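Local coordinates for protein putative sodium:solute symporter (PDB 5NV9) that couples the inward sodium gradient to uptake of the sialic acid N-acetylneuraminic acid across the bacterial inner membrane, at residues 53-58 and 282-287; 86-91 and 242-247; 248-251 and 255-258; 262-267 and 271-276. All coordinates share one frame; numbering follows the deposited sequence. Where two conformers were deposited one is given.

Interaction 1 of 4, residues 53-58 and 282-287; sequences SVFATT and AIIPIF. With NA (sodium ion), chain B; SLB (N-acetyl-beta-neuraminic acid), chain D.
Phe55 pushes the far end of its ring against Ile284, with CZ 3.7 Å from Ile284 CB and CE2 turned to the CG2 methyl of the same residue. The approach to the ring is oblique, and the two side chains cross at about a right angle. Pro285 comes in differently: its CD lies near the ring plane at the edge, 4.2 Å from Phe55 CZ. With CG anti to the backbone N (chi1 -180°), the ring spans the gap between backbones whose nearest CA atoms, those of Phe55 and Ile284, are 9.9 Å apart. Helix 267-301 is kinked here, since Pro285 has no N-H to give and Ile286 N makes no bond to the preceding turn. In this LeuT-fold transporter, caught outward-open, helix 47-58 ends at the substrate and the conserved Na2 site. Ala56 O binds the sodium ion at 2.1 Å, and Leu59, Ala339, Ser342 and Ser343 complete its shell. A chi1 of 57° points the Thr58 hydroxyl at the sialic acid, and Thr58 OG1 hydrogen-bonds SLB O8 at 2.7 Å; either hydroxyl may donate. C9, at the end of the glycerol side chain that carries O8, lies 4.0 Å from Phe55 CE1, again obliquely to the ring. Within the same helix, Thr57 OG1 and Thr57 N reach Ser53 O from opposite faces of its carbonyl plane.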
loop_
_atom_site.group_PDB
_atom_site.type_symbol
_atom_site.label_atom_id
_atom_site.label_comp_id
_atom_site.label_asym_id
_atom_site.label_seq_id
_atom_site.Cartn_x
_atom_site.Cartn_y
_atom_site.Cartn_z
ATOM N N SER A 53 -0.122 -11.355 -3.512
ATOM C CA SER A 53 -1.065 -10.582 -2.698
ATOM C C SER A 53 -0.369 -9.406 -1.980
ATOM O O SER A 53 -0.989 -8.336 -1.796
ATOM C CB SER A 53 -1.750 -11.490 -1.639
ATOM O OG SER A 53 -2.618 -10.705 -0.825
ATOM N N VAL A 54 0.898 -9.612 -1.601
ATOM C CA VAL A 54 1.695 -8.548 -0.924
ATOM C C VAL A 54 1.933 -7.445 -1.956
ATOM O O VAL A 54 1.732 -6.309 -1.673
ATOM C CB VAL A 54 3.103 -9.042 -0.444
ATOM C CG1 VAL A 54 3.998 -7.862 -0.109
ATOM C CG2 VAL A 54 3.025 -9.965 0.742
ATOM N N PHE A 55 2.361 -7.816 -3.173
ATOM C CA PHE A 55 2.602 -6.845 -4.276
ATOM C C PHE A 55 1.326 -6.057 -4.589
ATOM O O PHE A 55 1.368 -4.833 -4.711
ATOM C CB PHE A 55 3.180 -7.559 -5.519
ATOM C CG PHE A 55 3.463 -6.650 -6.704
ATOM C CD1 PHE A 55 4.522 -5.770 -6.667
ATOM C CD2 PHE A 55 2.689 -6.719 -7.881
ATOM C CE1 PHE A 55 4.795 -4.947 -7.737
ATOM C CE2 PHE A 55 2.963 -5.894 -8.953
ATOM C CZ PHE A 55 4.023 -5.017 -8.884
ATOM N N ALA A 56 0.183 -6.752 -4.681
ATOM C CA ALA A 56 -1.097 -6.110 -5.067
ATOM C C ALA A 56 -1.675 -5.250 -3.929
ATOM O O ALA A 56 -2.290 -4.239 -4.191
ATOM C CB ALA A 56 -2.124 -7.129 -5.525
ATOM N N THR A 57 -1.437 -5.643 -2.700
ATOM C CA THR A 57 -1.763 -4.854 -1.478
ATOM C C THR A 57 -0.980 -3.528 -1.527
ATOM O O THR A 57 -1.564 -2.502 -1.357
ATOM C CB THR A 57 -1.462 -5.671 -0.177
ATOM O OG1 THR A 57 -2.345 -6.799 -0.071
ATOM C CG2 THR A 57 -1.569 -4.826 1.173
ATOM N N THR A 58 0.332 -3.543 -1.803
ATOM C CA THR A 58 1.137 -2.297 -1.714
ATOM C C THR A 58 0.943 -1.377 -2.911
ATOM O O THR A 58 0.947 -0.155 -2.766
ATOM C CB THR A 58 2.648 -2.577 -1.542
ATOM O OG1 THR A 58 3.093 -3.392 -2.633
ATOM C CG2 THR A 58 2.943 -3.300 -0.243
ATOM N N ALA A 282 10.813 -6.194 -8.837
ATOM C CA ALA A 282 11.967 -5.991 -9.694
ATOM C C ALA A 282 11.591 -5.776 -11.188
ATOM O O ALA A 282 12.378 -5.215 -11.941
ATOM C CB ALA A 282 12.932 -7.172 -9.560
ATOM N N ILE A 283 10.406 -6.182 -11.612
ATOM C CA ILE A 283 10.068 -6.205 -13.039
ATOM C C ILE A 283 8.929 -5.267 -13.365
ATOM O O ILE A 283 9.067 -4.366 -14.198
ATOM C CB ILE A 283 9.699 -7.616 -13.500
ATOM C CG1 ILE A 283 10.874 -8.524 -13.324
ATOM C CG2 ILE A 283 9.284 -7.604 -14.963
ATOM C CD1 ILE A 283 12.158 -8.011 -13.916
ATOM N N ILE A 284 7.834 -5.378 -12.641
ATOM C CA ILE A 284 6.638 -4.568 -12.977
ATOM C C ILE A 284 6.702 -3.009 -12.889
ATOM O O ILE A 284 6.325 -2.361 -13.855
ATOM C CB ILE A 284 5.381 -5.209 -12.358
ATOM C CG1 ILE A 284 5.195 -6.633 -12.954
ATOM C CG2 ILE A 284 4.114 -4.395 -12.594
ATOM C CD1 ILE A 284 5.107 -6.762 -14.483
ATOM N N PRO A 285 7.128 -2.394 -11.728
ATOM C CA PRO A 285 7.271 -0.939 -11.585
ATOM C C PRO A 285 8.039 -0.276 -12.691
ATOM O O PRO A 285 7.699 0.852 -13.082
ATOM C CB PRO A 285 8.037 -0.795 -10.252
ATOM C CG PRO A 285 7.426 -1.911 -9.473
ATOM C CD PRO A 285 7.373 -3.052 -10.447
ATOM N N ILE A 286 9.084 -0.932 -13.187
ATOM C CA ILE A 286 9.812 -0.414 -14.317
ATOM C C ILE A 286 8.837 -0.050 -15.455
ATOM O O ILE A 286 9.027 0.961 -16.143
ATOM C CB ILE A 286 10.776 -1.438 -14.922
ATOM C CG1 ILE A 286 11.886 -1.810 -13.973
ATOM C CG2 ILE A 286 11.437 -0.861 -16.163
ATOM C CD1 ILE A 286 12.749 -2.948 -14.515
ATOM N N PHE A 287 7.807 -0.869 -15.663
ATOM C CA PHE A 287 6.832 -0.579 -16.747
ATOM C C PHE A 287 6.027 0.688 -16.488
ATOM O O PHE A 287 5.718 1.398 -17.465
ATOM C CB PHE A 287 5.927 -1.753 -17.092
ATOM C CG PHE A 287 6.621 -2.815 -17.859
ATOM C CD1 PHE A 287 7.364 -3.794 -17.203
ATOM C CD2 PHE A 287 6.562 -2.836 -19.240
ATOM C CE1 PHE A 287 8.040 -4.774 -17.918
ATOM C CE2 PHE A 287 7.254 -3.801 -19.949
ATOM C CZ PHE A 287 7.995 -4.771 -19.293
HETATM NA NA NA B . -3.481 -2.708 -5.116
HETATM C C1 SLB D . 1.019 2.535 -3.742
HETATM C C2 SLB D . 2.364 2.421 -3.077
HETATM C C3 SLB D . 2.940 3.805 -2.891
HETATM C C4 SLB D . 4.409 3.777 -2.412
HETATM C C5 SLB D . 5.174 3.002 -3.485
HETATM C C6 SLB D . 4.565 1.594 -3.652
HETATM C C7 SLB D . 5.238 0.725 -4.723
HETATM C C8 SLB D . 4.578 -0.623 -4.842
HETATM C C9 SLB D . 5.349 -1.546 -5.785
HETATM C C10 SLB D . 7.574 3.372 -3.922
HETATM C C11 SLB D . 8.942 2.851 -3.565
HETATM N N5 SLB D . 6.598 2.888 -3.140
HETATM O O1A SLB D . 0.968 2.443 -5.017
HETATM O O1B SLB D . -0.008 2.771 -2.999
HETATM O O2 SLB D . 2.259 1.744 -1.792
HETATM O O4 SLB D . 4.958 5.134 -2.295
HETATM O O6 SLB D . 3.189 1.694 -4.009
HETATM O O7 SLB D . 5.141 1.339 -6.012
HETATM O O8 SLB D . 4.472 -1.228 -3.558
HETATM O O9 SLB D . 6.666 -1.875 -5.276
HETATM O O10 SLB D . 7.371 4.129 -4.885
#

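Interaction 2 of 4, residues 86-91 and 242-247; sequences IAILPL and GFLFAN. With SLB (N-acetyl-beta-neuraminic acid), chain D.
Asn247 ND2 is held by a hydrogen bond to Gly81 O, while the CB of the same residue meets Ile88 CD1 at 4.0 Å across the contact. Asn247 ND2 also lies 3.0 Å from Phe243 O, but at an angle too poor for a hydrogen bond. The amide is therefore fastened to Gly81, itself a residue of the sialic acid pocket, and the contact with 86-91 rests on van der Waals contacts of Ile88. This residue uses two branches. A chi1 near +60° tucks CG1 over its own backbone and sends Ile88 CD1 to within 3.5 Å of Asn247 O. The CG2 branch of Ile88 meets Leu244 CD1 at 3.7 Å, the two side chains crossing obliquely. One turn of helix 236-253 thus presents Leu244 and Asn247 to a single isoleucine. Phe243 faces the sialic acid instead, its ring carrying the acetyl methyl C11 over one face, offset toward the rim. In this LeuT-fold protein the interrupted transmembrane span 77-92 so packs, through Ile88, on the transmembrane helix that brings Phe243 to the pocket. Ile88 also touches Phe251 farther along helix 236-253. Ile86 and Leu89 pack on helix 267-301, and Phe245 packs on helix 459-475.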
loop_
_atom_site.group_PDB
_atom_site.type_symbol
_atom_site.label_atom_id
_atom_site.label_comp_id
_atom_site.label_asym_id
_atom_site.label_seq_id
_atom_site.Cartn_x
_atom_site.Cartn_y
_atom_site.Cartn_z
ATOM N N ILE A 86 13.158 -4.270 -2.167
ATOM C CA ILE A 86 13.637 -5.633 -2.315
ATOM C C ILE A 86 14.845 -5.848 -1.401
ATOM O O ILE A 86 14.914 -6.853 -0.715
ATOM C CB ILE A 86 14.018 -5.929 -3.762
ATOM C CG1 ILE A 86 12.801 -5.761 -4.653
ATOM C CG2 ILE A 86 14.678 -7.306 -3.912
ATOM C CD1 ILE A 86 13.157 -5.837 -6.123
ATOM N N ALA A 87 15.790 -4.907 -1.400
ATOM C CA ALA A 87 16.987 -5.039 -0.584
ATOM C C ALA A 87 16.758 -5.256 0.905
ATOM O O ALA A 87 17.557 -5.892 1.558
ATOM C CB ALA A 87 17.864 -3.816 -0.767
ATOM N N ILE A 88 15.698 -4.711 1.483
ATOM C CA ILE A 88 15.430 -4.969 2.903
ATOM C C ILE A 88 14.784 -6.326 3.195
ATOM O O ILE A 88 14.788 -6.740 4.351
ATOM C CB ILE A 88 14.533 -3.886 3.559
ATOM C CG1 ILE A 88 13.186 -3.801 2.885
ATOM C CG2 ILE A 88 15.232 -2.514 3.532
ATOM C CD1 ILE A 88 12.088 -3.287 3.777
ATOM N N LEU A 89 14.246 -7.036 2.195
ATOM C CA LEU A 89 13.491 -8.278 2.466
ATOM C C LEU A 89 14.210 -9.390 3.255
ATOM O O LEU A 89 13.580 -10.029 4.075
ATOM C CB LEU A 89 12.842 -8.869 1.181
ATOM C CG LEU A 89 11.758 -7.971 0.551
ATOM C CD1 LEU A 89 11.164 -8.506 -0.754
ATOM C CD2 LEU A 89 10.650 -7.619 1.535
ATOM N N PRO A 90 15.502 -9.665 2.968
ATOM C CA PRO A 90 16.234 -10.651 3.772
ATOM C C PRO A 90 16.331 -10.254 5.286
ATOM O O PRO A 90 16.176 -11.105 6.197
ATOM C CB PRO A 90 17.623 -10.661 3.124
ATOM C CG PRO A 90 17.463 -9.980 1.800
ATOM C CD PRO A 90 16.354 -9.027 1.960
ATOM N N LEU A 91 16.470 -8.965 5.548
ATOM C CA LEU A 91 16.483 -8.467 6.919
ATOM C C LEU A 91 15.116 -8.715 7.597
ATOM O O LEU A 91 15.045 -9.068 8.795
ATOM C CB LEU A 91 16.794 -6.973 6.904
ATOM C CG LEU A 91 18.161 -6.531 6.328
ATOM C CD1 LEU A 91 19.242 -7.261 7.090
ATOM C CD2 LEU A 91 18.329 -6.742 4.818
ATOM N N GLY A 242 14.482 8.429 2.504
ATOM C CA GLY A 242 13.023 8.437 2.643
ATOM C C GLY A 242 12.370 7.101 2.265
ATOM O O GLY A 242 11.562 6.542 3.040
ATOM N N PHE A 243 12.705 6.553 1.088
ATOM C CA PHE A 243 12.131 5.255 0.703
ATOM C C PHE A 243 12.617 4.073 1.554
ATOM O O PHE A 243 11.815 3.135 1.815
ATOM C CB PHE A 243 12.309 4.932 -0.783
ATOM C CG PHE A 243 11.284 5.594 -1.663
ATOM C CD1 PHE A 243 9.953 5.529 -1.358
ATOM C CD2 PHE A 243 11.662 6.348 -2.744
ATOM C CE1 PHE A 243 8.979 6.162 -2.150
ATOM C CE2 PHE A 243 10.709 6.979 -3.536
ATOM C CZ PHE A 243 9.359 6.891 -3.245
ATOM N N LEU A 244 13.885 4.104 1.995
ATOM C CA LEU A 244 14.344 3.096 2.917
ATOM C C LEU A 244 13.405 3.026 4.123
ATOM O O LEU A 244 12.906 1.967 4.456
ATOM C CB LEU A 244 15.755 3.355 3.348
ATOM C CG LEU A 244 16.327 2.379 4.373
ATOM C CD1 LEU A 244 16.333 1.008 3.767
ATOM C CD2 LEU A 244 17.731 2.864 4.686
ATOM N N PHE A 245 13.141 4.159 4.758
ATOM C CA PHE A 245 12.296 4.140 5.924
ATOM C C PHE A 245 10.832 3.836 5.605
ATOM O O PHE A 245 10.173 3.181 6.408
ATOM C CB PHE A 245 12.507 5.399 6.794
ATOM C CG PHE A 245 13.781 5.329 7.577
ATOM C CD1 PHE A 245 14.982 5.498 6.946
ATOM C CD2 PHE A 245 13.771 5.005 8.932
ATOM C CE1 PHE A 245 16.190 5.360 7.627
ATOM C CE2 PHE A 245 14.948 4.880 9.627
ATOM C CZ PHE A 245 16.171 5.073 8.980
ATOM N N ALA A 246 10.326 4.273 4.448
ATOM C CA ALA A 246 8.946 3.992 4.100
ATOM C C ALA A 246 8.765 2.507 3.856
ATOM O O ALA A 246 7.687 1.957 4.158
ATOM C CB ALA A 246 8.498 4.782 2.867
ATOM N N ASN A 247 9.811 1.895 3.293
ATOM C CA ASN A 247 9.805 0.483 2.953
ATOM C C ASN A 247 9.929 -0.338 4.231
ATOM O O ASN A 247 9.232 -1.343 4.371
ATOM C CB ASN A 247 10.934 0.089 1.945
ATOM C CG ASN A 247 10.681 0.630 0.526
ATOM O OD1 ASN A 247 9.543 0.815 0.133
ATOM N ND2 ASN A 247 11.737 0.943 -0.200
HETATM C C1 SLB D . 1.019 2.535 -3.742
HETATM C C2 SLB D . 2.364 2.421 -3.077
HETATM C C3 SLB D . 2.940 3.805 -2.891
HETATM C C4 SLB D . 4.409 3.777 -2.412
HETATM C C5 SLB D . 5.174 3.002 -3.485
HETATM C C6 SLB D . 4.565 1.594 -3.652
HETATM C C7 SLB D . 5.238 0.725 -4.723
HETATM C C8 SLB D . 4.578 -0.623 -4.842
HETATM C C9 SLB D . 5.349 -1.546 -5.785
HETATM C C10 SLB D . 7.574 3.372 -3.922
HETATM C C11 SLB D . 8.942 2.851 -3.565
HETATM N N5 SLB D . 6.598 2.888 -3.140
HETATM O O1A SLB D . 0.968 2.443 -5.017
HETATM O O1B SLB D . -0.008 2.771 -2.999
HETATM O O2 SLB D . 2.259 1.744 -1.792
HETATM O O4 SLB D . 4.958 5.134 -2.295
HETATM O O6 SLB D . 3.189 1.694 -4.009
HETATM O O7 SLB D . 5.141 1.339 -6.012
HETATM O O8 SLB D . 4.472 -1.228 -3.558
HETATM O O9 SLB D . 6.666 -1.875 -5.276
HETATM O O10 SLB D . 7.371 4.129 -4.885
#

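Interaction 3 of 4, residues 248-251 and 255-258; sequences IQQF and QDVV
Gln250 and Asp256 meet through a weak hydrogen bond, Gln250 NE2 to Asp256 OD1, at 3.4 Å with an N-H...O angle of 131°. Their amide and carboxylate planes are turned 52° apart. A water makes a second, shorter link, donating to Gln250 OE1 at 2.7 Å and to Asp256 OD2 at 2.6 Å. Asp256 OD1 has a further partner in Ser254 OG, so both carboxylate oxygens are engaged. Gln250 leaves its helix with CG anti to the backbone N and then bends at chi2 (65°), carrying the amide across Val257 at about a right angle; NE2 is 3.4 Å from Val257 CG2. That valine divides its methyls between two neighbours. Val257 CG1, anti to its own backbone N, goes to Phe251 CD1 at 3.7 Å, oblique to the ring, whereas CG2 lies beside the glutamine amide, nearest NE2. Val257 CB also approaches Gln250 O at 3.4 Å, and this buried carbonyl has no polar partner in the model. Gln250 touches Thr58, and its side chain comes to about 4 Å from the sialic acid, nearest atoms; the corner between helix 236-253 and the short helix 255-258 is consistent with a second-shell place behind the substrate site in this LeuT-fold transporter.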
loop_
_atom_site.group_PDB
_atom_site.type_symbol
_atom_site.label_atom_id
_atom_site.label_comp_id
_atom_site.label_asym_id
_atom_site.label_seq_id
_atom_site.Cartn_x
_atom_site.Cartn_y
_atom_site.Cartn_z
ATOM N N ILE A 248 10.771 0.092 5.191
ATOM C CA ILE A 248 10.826 -0.608 6.451
ATOM C C ILE A 248 9.431 -0.520 7.098
ATOM O O ILE A 248 8.908 -1.504 7.655
ATOM C CB ILE A 248 11.922 -0.079 7.373
ATOM C CG1 ILE A 248 13.291 -0.395 6.749
ATOM C CG2 ILE A 248 11.894 -0.780 8.704
ATOM C CD1 ILE A 248 14.366 0.603 7.185
ATOM N N GLN A 249 8.831 0.644 7.058
ATOM C CA GLN A 249 7.444 0.749 7.601
ATOM C C GLN A 249 6.544 -0.289 6.953
ATOM O O GLN A 249 5.812 -1.037 7.620
ATOM C CB GLN A 249 6.877 2.131 7.360
ATOM C CG GLN A 249 5.438 2.217 7.817
ATOM C CD GLN A 249 4.883 3.627 7.780
ATOM O OE1 GLN A 249 5.578 4.608 8.044
ATOM N NE2 GLN A 249 3.602 3.730 7.519
ATOM N N GLN A 250 6.571 -0.306 5.645
ATOM C CA GLN A 250 5.605 -1.152 4.841
ATOM C C GLN A 250 5.743 -2.639 5.139
ATOM O O GLN A 250 4.754 -3.319 5.319
ATOM C CB GLN A 250 5.790 -0.895 3.345
ATOM C CG GLN A 250 4.852 -1.641 2.386
ATOM C CD GLN A 250 3.400 -1.227 2.547
ATOM O OE1 GLN A 250 2.892 -0.375 1.798
ATOM N NE2 GLN A 250 2.723 -1.815 3.542
ATOM N N PHE A 251 6.982 -3.109 5.260
ATOM C CA PHE A 251 7.277 -4.517 5.405
ATOM C C PHE A 251 7.499 -5.061 6.797
ATOM O O PHE A 251 7.530 -6.293 6.927
ATOM C CB PHE A 251 8.423 -4.894 4.425
ATOM C CG PHE A 251 8.011 -4.746 2.993
ATOM C CD1 PHE A 251 7.354 -5.782 2.338
ATOM C CD2 PHE A 251 8.201 -3.539 2.313
ATOM C CE1 PHE A 251 6.927 -5.637 1.023
ATOM C CE2 PHE A 251 7.774 -3.379 0.989
ATOM C CZ PHE A 251 7.140 -4.443 0.356
ATOM N N GLN A 255 0.267 -3.746 9.170
ATOM C CA GLN A 255 -0.515 -4.963 9.257
ATOM C C GLN A 255 -0.948 -5.536 7.911
ATOM O O GLN A 255 -1.100 -6.756 7.799
ATOM C CB GLN A 255 -1.730 -4.714 10.155
ATOM C CG GLN A 255 -2.719 -5.897 10.236
ATOM C CD GLN A 255 -2.195 -7.153 10.936
ATOM O OE1 GLN A 255 -1.044 -7.209 11.408
ATOM N NE2 GLN A 255 -3.007 -8.209 10.914
ATOM N N ASP A 256 -1.207 -4.684 6.901
ATOM C CA ASP A 256 -1.679 -5.202 5.585
ATOM C C ASP A 256 -0.644 -6.134 4.909
ATOM O O ASP A 256 -1.023 -7.114 4.277
ATOM C CB ASP A 256 -2.164 -4.078 4.644
ATOM C CG ASP A 256 -1.093 -3.034 4.350
ATOM O OD1 ASP A 256 -0.148 -2.761 5.196
ATOM O OD2 ASP A 256 -1.229 -2.449 3.248
ATOM N N VAL A 257 0.650 -5.849 5.081
ATOM C CA VAL A 257 1.699 -6.710 4.575
ATOM C C VAL A 257 2.069 -7.854 5.564
ATOM O O VAL A 257 2.091 -9.048 5.206
ATOM C CB VAL A 257 2.895 -5.866 4.161
ATOM C CG1 VAL A 257 4.115 -6.756 3.904
ATOM C CG2 VAL A 257 2.559 -5.112 2.886
ATOM N N VAL A 258 2.263 -7.490 6.821
ATOM C CA VAL A 258 2.710 -8.407 7.843
ATOM C C VAL A 258 1.757 -9.569 7.991
ATOM O O VAL A 258 2.155 -10.702 8.214
ATOM C CB VAL A 258 2.907 -7.702 9.240
ATOM C CG1 VAL A 258 3.239 -8.740 10.276
ATOM C CG2 VAL A 258 4.050 -6.723 9.201
HETATM O O HOH W 1 0.232 -0.565 2.316
#

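Interaction 4 of 4, residues 262-267 and 271-276; sequences IVTDSI and KRTLIT
A chi1 of 41° swings OG1 of Thr264 in over its own main chain, while Thr273 holds its own OG1 anti to the carbonyl carbon (chi1 -59°); together these torsions aim both hydroxyls at one water. The water lies 2.8 Å from Thr264 OG1 and 2.7 Å from Thr273 OG1. Beside this bridge the two side chains touch directly, Thr264 CG2 standing 3.6 Å from Thr273 OG1. Each hydroxyl also has a protein partner: Thr264 OG1 bonds Thr270 OG1, and Thr273 OG1 bonds Glu269 O. The backbone link across the contact is the helical bond from Lys271 N to Ile267 O, 2.9 Å long with an N-H...O angle of 165°, which marks the first turn of helix 267-301. Ser266 is the N-cap of that helix, its OG accepting from Glu269 N. The loop 262-267 is thereby folded back onto the helix it leads into, joined by the cap at its end and by the water bridge to Thr273, about two turns into the helix. On the cytoplasmic side, Val263 and Thr273 rest on Ala50 of helix 47-58, Thr264 O takes a bond from Arg101, and Ile267 and Lys271 lie against Phe93 of helix 89-102.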
loop_
_atom_site.group_PDB
_atom_site.type_symbol
_atom_site.label_atom_id
_atom_site.label_comp_id
_atom_site.label_asym_id
_atom_site.label_seq_id
_atom_site.Cartn_x
_atom_site.Cartn_y
_atom_site.Cartn_z
ATOM N N ILE A 262 2.004 -14.687 7.911
ATOM C CA ILE A 262 1.485 -15.712 8.823
ATOM C C ILE A 262 0.380 -16.599 8.187
ATOM O O ILE A 262 -0.135 -17.518 8.826
ATOM C CB ILE A 262 1.041 -15.064 10.165
ATOM C CG1 ILE A 262 0.008 -13.956 10.002
ATOM C CG2 ILE A 262 2.240 -14.351 10.800
ATOM C CD1 ILE A 262 -1.408 -14.424 10.069
ATOM N N VAL A 263 -0.002 -16.319 6.941
ATOM C CA VAL A 263 -1.020 -17.155 6.280
ATOM C C VAL A 263 -0.483 -18.433 5.660
ATOM O O VAL A 263 -1.279 -19.335 5.282
ATOM C CB VAL A 263 -1.805 -16.369 5.199
ATOM C CG1 VAL A 263 -2.571 -15.235 5.805
ATOM C CG2 VAL A 263 -0.926 -15.886 4.076
ATOM N N THR A 264 0.837 -18.494 5.472
ATOM C CA THR A 264 1.542 -19.664 4.964
ATOM C C THR A 264 1.813 -20.683 6.069
ATOM O O THR A 264 2.034 -20.327 7.233
ATOM C CB THR A 264 2.876 -19.236 4.395
ATOM O OG1 THR A 264 3.462 -18.228 5.264
ATOM C CG2 THR A 264 2.660 -18.631 3.076
ATOM N N ASP A 265 1.938 -21.942 5.684
ATOM C CA ASP A 265 1.957 -23.002 6.677
ATOM C C ASP A 265 3.361 -23.339 7.181
ATOM O O ASP A 265 3.505 -23.979 8.186
ATOM C CB ASP A 265 1.276 -24.247 6.134
ATOM C CG ASP A 265 0.690 -25.071 7.208
ATOM O OD1 ASP A 265 -0.219 -24.580 7.886
ATOM O OD2 ASP A 265 1.142 -26.215 7.390
ATOM N N SER A 266 4.386 -22.901 6.479
ATOM C CA SER A 266 5.739 -23.189 6.896
ATOM C C SER A 266 6.610 -22.018 6.560
ATOM O O SER A 266 6.183 -21.073 5.865
ATOM C CB SER A 266 6.228 -24.411 6.127
ATOM O OG SER A 266 6.289 -24.118 4.730
ATOM N N ILE A 267 7.856 -22.081 7.036
ATOM C CA ILE A 267 8.820 -21.003 6.823
ATOM C C ILE A 267 9.299 -21.106 5.378
ATOM O O ILE A 267 9.648 -20.094 4.758
ATOM C CB ILE A 267 9.959 -20.988 7.870
ATOM C CG1 ILE A 267 10.772 -19.686 7.791
ATOM C CG2 ILE A 267 10.907 -22.137 7.673
ATOM C CD1 ILE A 267 10.149 -18.520 8.544
ATOM N N LYS A 271 9.279 -17.905 2.840
ATOM C CA LYS A 271 10.303 -17.443 1.911
ATOM C C LYS A 271 9.785 -17.257 0.458
ATOM O O LYS A 271 10.133 -16.290 -0.273
ATOM C CB LYS A 271 11.474 -18.439 1.897
ATOM C CG LYS A 271 12.796 -17.822 1.549
ATOM C CD LYS A 271 13.851 -18.833 1.094
ATOM C CE LYS A 271 13.794 -20.132 1.841
ATOM N NZ LYS A 271 14.003 -19.976 3.308
ATOM N N ARG A 272 8.986 -18.209 0.014
ATOM C CA ARG A 272 8.374 -18.078 -1.289
ATOM C C ARG A 272 7.503 -16.832 -1.432
ATOM O O ARG A 272 7.465 -16.240 -2.524
ATOM C CB ARG A 272 7.585 -19.348 -1.612
ATOM C CG ARG A 272 8.533 -20.444 -1.964
ATOM C CD ARG A 272 7.839 -21.787 -2.016
ATOM N NE ARG A 272 8.755 -22.759 -2.589
ATOM C CZ ARG A 272 8.435 -24.006 -2.943
ATOM N NH1 ARG A 272 7.195 -24.460 -2.769
ATOM N NH2 ARG A 272 9.362 -24.791 -3.510
ATOM N N THR A 273 6.790 -16.455 -0.364
ATOM C CA THR A 273 6.048 -15.203 -0.359
ATOM C C THR A 273 7.009 -14.015 -0.650
ATOM O O THR A 273 6.738 -13.169 -1.532
ATOM C CB THR A 273 5.328 -14.974 1.007
ATOM O OG1 THR A 273 4.432 -16.035 1.294
ATOM C CG2 THR A 273 4.583 -13.636 1.080
ATOM N N LEU A 274 8.115 -13.916 0.086
ATOM C CA LEU A 274 9.011 -12.758 -0.131
ATOM C C LEU A 274 9.657 -12.862 -1.467
ATOM O O LEU A 274 9.841 -11.834 -2.132
ATOM C CB LEU A 274 10.070 -12.557 0.963
ATOM C CG LEU A 274 9.565 -12.492 2.414
ATOM C CD1 LEU A 274 10.677 -12.397 3.481
ATOM C CD2 LEU A 274 8.669 -11.309 2.618
ATOM N N ILE A 275 9.978 -14.081 -1.915
ATOM C CA ILE A 275 10.687 -14.215 -3.213
ATOM C C ILE A 275 9.789 -13.824 -4.408
ATOM O O ILE A 275 10.205 -13.075 -5.309
ATOM C CB ILE A 275 11.238 -15.618 -3.405
ATOM C CG1 ILE A 275 12.438 -15.781 -2.479
ATOM C CG2 ILE A 275 11.677 -15.881 -4.855
ATOM C CD1 ILE A 275 12.682 -17.209 -2.071
ATOM N N THR A 276 8.538 -14.272 -4.356
ATOM C CA THR A 276 7.589 -13.948 -5.393
ATOM C C THR A 276 7.315 -12.421 -5.473
ATOM O O THR A 276 7.162 -11.842 -6.569
ATOM C CB THR A 276 6.268 -14.660 -5.125
ATOM O OG1 THR A 276 6.495 -16.064 -5.077
ATOM C CG2 THR A 276 5.300 -14.368 -6.212
HETATM O O HOH W 2 3.899 -15.778 3.954
#

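In the fold
From the N terminus, helix 47-58 supplies the first half of interaction 1, whose partner on helix 267-301 arrives more than 220 residues later; the long loop it closes encloses all the others. Inside it, interaction 2 closes a loop of 150 residues between segment 86-91 and helix 236-253. Interactions 3 and 4 follow in series, each closing only a short turn: the first at the end of helix 236-253, the second at the entry to helix 267-301. None of the contacts cross. Interactions 1 and 2 both touch the sialic acid, interaction 3 packs on Thr57 and Thr58, and Val54 meets Thr273, tying interaction 4 to helix 47-58.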